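Local coordinates for superantigen-like protein SSL8 (Staphylococcus aureus, PDB 3R2T) that is of uncharacterised function but belongs to the staphylococcal and streptococcal toxin family as a secreted superantigen-like protein, at residues Tyr72-Val77 with Phe92-Gln97. Residues are numbered along the deposited sequence; the frame is centred on the assembly and turned at random.
Sequences YELTNV and FNQQNQ
Gln94 reaches across from the loop and clips its carboxamide onto the backbone of Thr75, using both ends of the amide. Gln94 OE1 accepts from Thr75 N at 2.9 Å, a nearly straight bond (167°) though the donor lies 24° off the carbonyl plane, and Gln94 NE2 donates to Thr75 O at 2.8 Å. With CG anti to the backbone N (chi1 -180°) and the chain extended beyond it, the side chain spans the gap and takes up the N-H and C=O of Thr75, much as a neighbouring strand would, on the edge of strand 72-79 turned away from 118-122. Gripped at two points, the amide cannot easily flip.

Next to the amide, on the buried side, comes the tight apolar part. Leu74 CD1 meets the edge of the Phe92 ring, in its plane, 3.4 Å from CE1, while Val77 CG1 sits over one face, offset toward the rim and 4.2 Å from CE1. Val77 CG1 also lies 3.2 Å from Gln94 NE2.

Toward solvent the fit is looser: Gln95 OE1 rests 3.6 Å from Leu74 CD2, and Gln97 CG comes obliquely to Tyr72 CE1 at 4.5 Å.

Both segments belong to the OB-fold domain. Strand 72-79 pairs antiparallel with 118-122, a G1 bulge at Asn76 and Val77 facing Leu118; the loop links strands 87-92 and 99-102, and Phe99 of the latter packs against Tyr72, Leu74 and Phe92.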
loop_
_atom_site.group_PDB
_atom_site.type_symbol
_atom_site.label_atom_id
_atom_site.label_comp_id
_atom_site.label_asym_id
_atom_site.label_seq_id
_atom_site.Cartn_x
_atom_site.Cartn_y
_atom_site.Cartn_z
ATOM N N TYR A 72 16.050 6.139 -5.784
ATOM C CA TYR A 72 16.925 6.719 -4.773
ATOM C C TYR A 72 17.798 5.661 -4.142
ATOM O O TYR A 72 17.334 4.562 -3.888
ATOM C CB TYR A 72 16.076 7.343 -3.661
ATOM C CG TYR A 72 15.048 8.369 -4.126
ATOM C CD1 TYR A 72 15.287 9.732 -4.020
ATOM C CD2 TYR A 72 13.829 7.964 -4.661
ATOM C CE1 TYR A 72 14.322 10.676 -4.449
ATOM C CE2 TYR A 72 12.873 8.888 -5.079
ATOM C CZ TYR A 72 13.123 10.227 -4.978
ATOM O OH TYR A 72 12.159 11.111 -5.407
ATOM N N GLU A 73 19.049 6.003 -3.868
ATOM C CA GLU A 73 19.987 5.097 -3.224
ATOM C C GLU A 73 20.379 5.662 -1.861
ATOM O O GLU A 73 21.042 6.681 -1.769
ATOM C CB GLU A 73 21.234 4.906 -4.078
ATOM C CG GLU A 73 20.971 4.249 -5.423
ATOM C CD GLU A 73 22.208 4.190 -6.284
ATOM O OE1 GLU A 73 23.330 4.191 -5.727
ATOM O OE2 GLU A 73 22.057 4.148 -7.524
ATOM N N LEU A 74 19.966 4.967 -0.811
ATOM C CA LEU A 74 20.232 5.371 0.552
ATOM C C LEU A 74 21.276 4.413 1.108
ATOM O O LEU A 74 21.237 3.217 0.814
ATOM C CB LEU A 74 18.923 5.316 1.311
ATOM C CG LEU A 74 17.909 6.093 0.441
ATOM C CD1 LEU A 74 16.476 5.776 0.757
ATOM C CD2 LEU A 74 18.208 7.591 0.482
ATOM N N THR A 75 22.216 4.927 1.893
ATOM C CA THR A 75 23.292 4.086 2.394
ATOM C C THR A 75 23.546 4.220 3.888
ATOM O O THR A 75 23.334 5.280 4.464
ATOM C CB THR A 75 24.605 4.409 1.640
ATOM O OG1 THR A 75 24.366 4.356 0.221
ATOM C CG2 THR A 75 25.705 3.419 1.999
ATOM N N ASN A 76 24.017 3.118 4.485
ATOM C CA ASN A 76 24.347 3.031 5.903
ATOM C C ASN A 76 23.243 3.611 6.770
ATOM O O ASN A 76 23.487 4.465 7.627
ATOM C CB ASN A 76 25.691 3.716 6.197
ATOM C CG ASN A 76 26.214 3.418 7.619
ATOM O OD1 ASN A 76 25.850 2.415 8.234
ATOM N ND2 ASN A 76 27.063 4.290 8.128
ATOM N N VAL A 77 22.025 3.133 6.526
ATOM C CA VAL A 77 20.840 3.559 7.256
ATOM C C VAL A 77 20.578 2.637 8.434
ATOM O O VAL A 77 20.897 1.440 8.397
ATOM C CB VAL A 77 19.557 3.541 6.363
ATOM C CG1 VAL A 77 19.653 4.565 5.272
ATOM C CG2 VAL A 77 19.332 2.165 5.785
ATOM N N PHE A 92 12.547 6.412 7.616
ATOM C CA PHE A 92 13.800 7.126 7.836
ATOM C C PHE A 92 13.843 8.361 6.974
ATOM O O PHE A 92 13.008 8.528 6.071
ATOM C CB PHE A 92 15.043 6.249 7.668
ATOM C CG PHE A 92 15.110 5.539 6.373
ATOM C CD1 PHE A 92 15.686 6.144 5.271
ATOM C CD2 PHE A 92 14.615 4.252 6.254
ATOM C CE1 PHE A 92 15.763 5.480 4.070
ATOM C CE2 PHE A 92 14.672 3.587 5.069
ATOM C CZ PHE A 92 15.249 4.200 3.965
ATOM N N ASN A 93 14.801 9.231 7.291
ATOM C CA ASN A 93 14.983 10.501 6.614
ATOM C C ASN A 93 16.415 10.765 6.158
ATOM O O ASN A 93 17.072 11.675 6.681
ATOM C CB ASN A 93 14.579 11.655 7.551
ATOM C CG ASN A 93 13.107 11.634 7.924
ATOM O OD1 ASN A 93 12.310 10.900 7.347
ATOM N ND2 ASN A 93 12.739 12.465 8.895
ATOM N N GLN A 94 16.917 9.990 5.204
ATOM C CA GLN A 94 18.254 10.255 4.681
ATOM C C GLN A 94 18.119 11.356 3.619
ATOM O O GLN A 94 17.092 11.446 2.946
ATOM C CB GLN A 94 18.936 8.994 4.133
ATOM C CG GLN A 94 20.358 9.269 3.581
ATOM C CD GLN A 94 21.198 8.006 3.385
ATOM O OE1 GLN A 94 21.788 7.793 2.321
ATOM N NE2 GLN A 94 21.246 7.163 4.413
ATOM N N GLN A 95 19.153 12.194 3.481
ATOM C CA GLN A 95 19.122 13.315 2.537
ATOM C C GLN A 95 17.990 14.221 3.045
ATOM O O GLN A 95 17.642 14.167 4.238
ATOM C CB GLN A 95 18.888 12.812 1.100
ATOM C CG GLN A 95 20.004 11.882 0.591
ATOM C CD GLN A 95 19.597 11.000 -0.595
ATOM O OE1 GLN A 95 18.416 10.919 -0.965
ATOM N NE2 GLN A 95 20.579 10.296 -1.169
ATOM N N ASN A 96 17.416 15.052 2.181
ATOM C CA ASN A 96 16.303 15.889 2.614
ATOM C C ASN A 96 14.981 15.257 2.177
ATOM O O ASN A 96 14.017 15.958 1.847
ATOM C CB ASN A 96 16.459 17.331 2.125
ATOM C CG ASN A 96 17.701 18.010 2.706
ATOM O OD1 ASN A 96 18.588 17.344 3.256
ATOM N ND2 ASN A 96 17.771 19.340 2.581
ATOM N N GLN A 97 14.965 13.918 2.189
ATOM C CA GLN A 97 13.794 13.113 1.836
ATOM C C GLN A 97 13.400 12.158 2.957
ATOM O O GLN A 97 14.248 11.672 3.706
ATOM C CB GLN A 97 14.027 12.320 0.539
ATOM C CG GLN A 97 13.778 13.109 -0.736
ATOM C CD GLN A 97 12.301 13.497 -0.913
ATOM O OE1 GLN A 97 11.408 13.001 -0.199
ATOM N NE2 GLN A 97 12.040 14.386 -1.868
#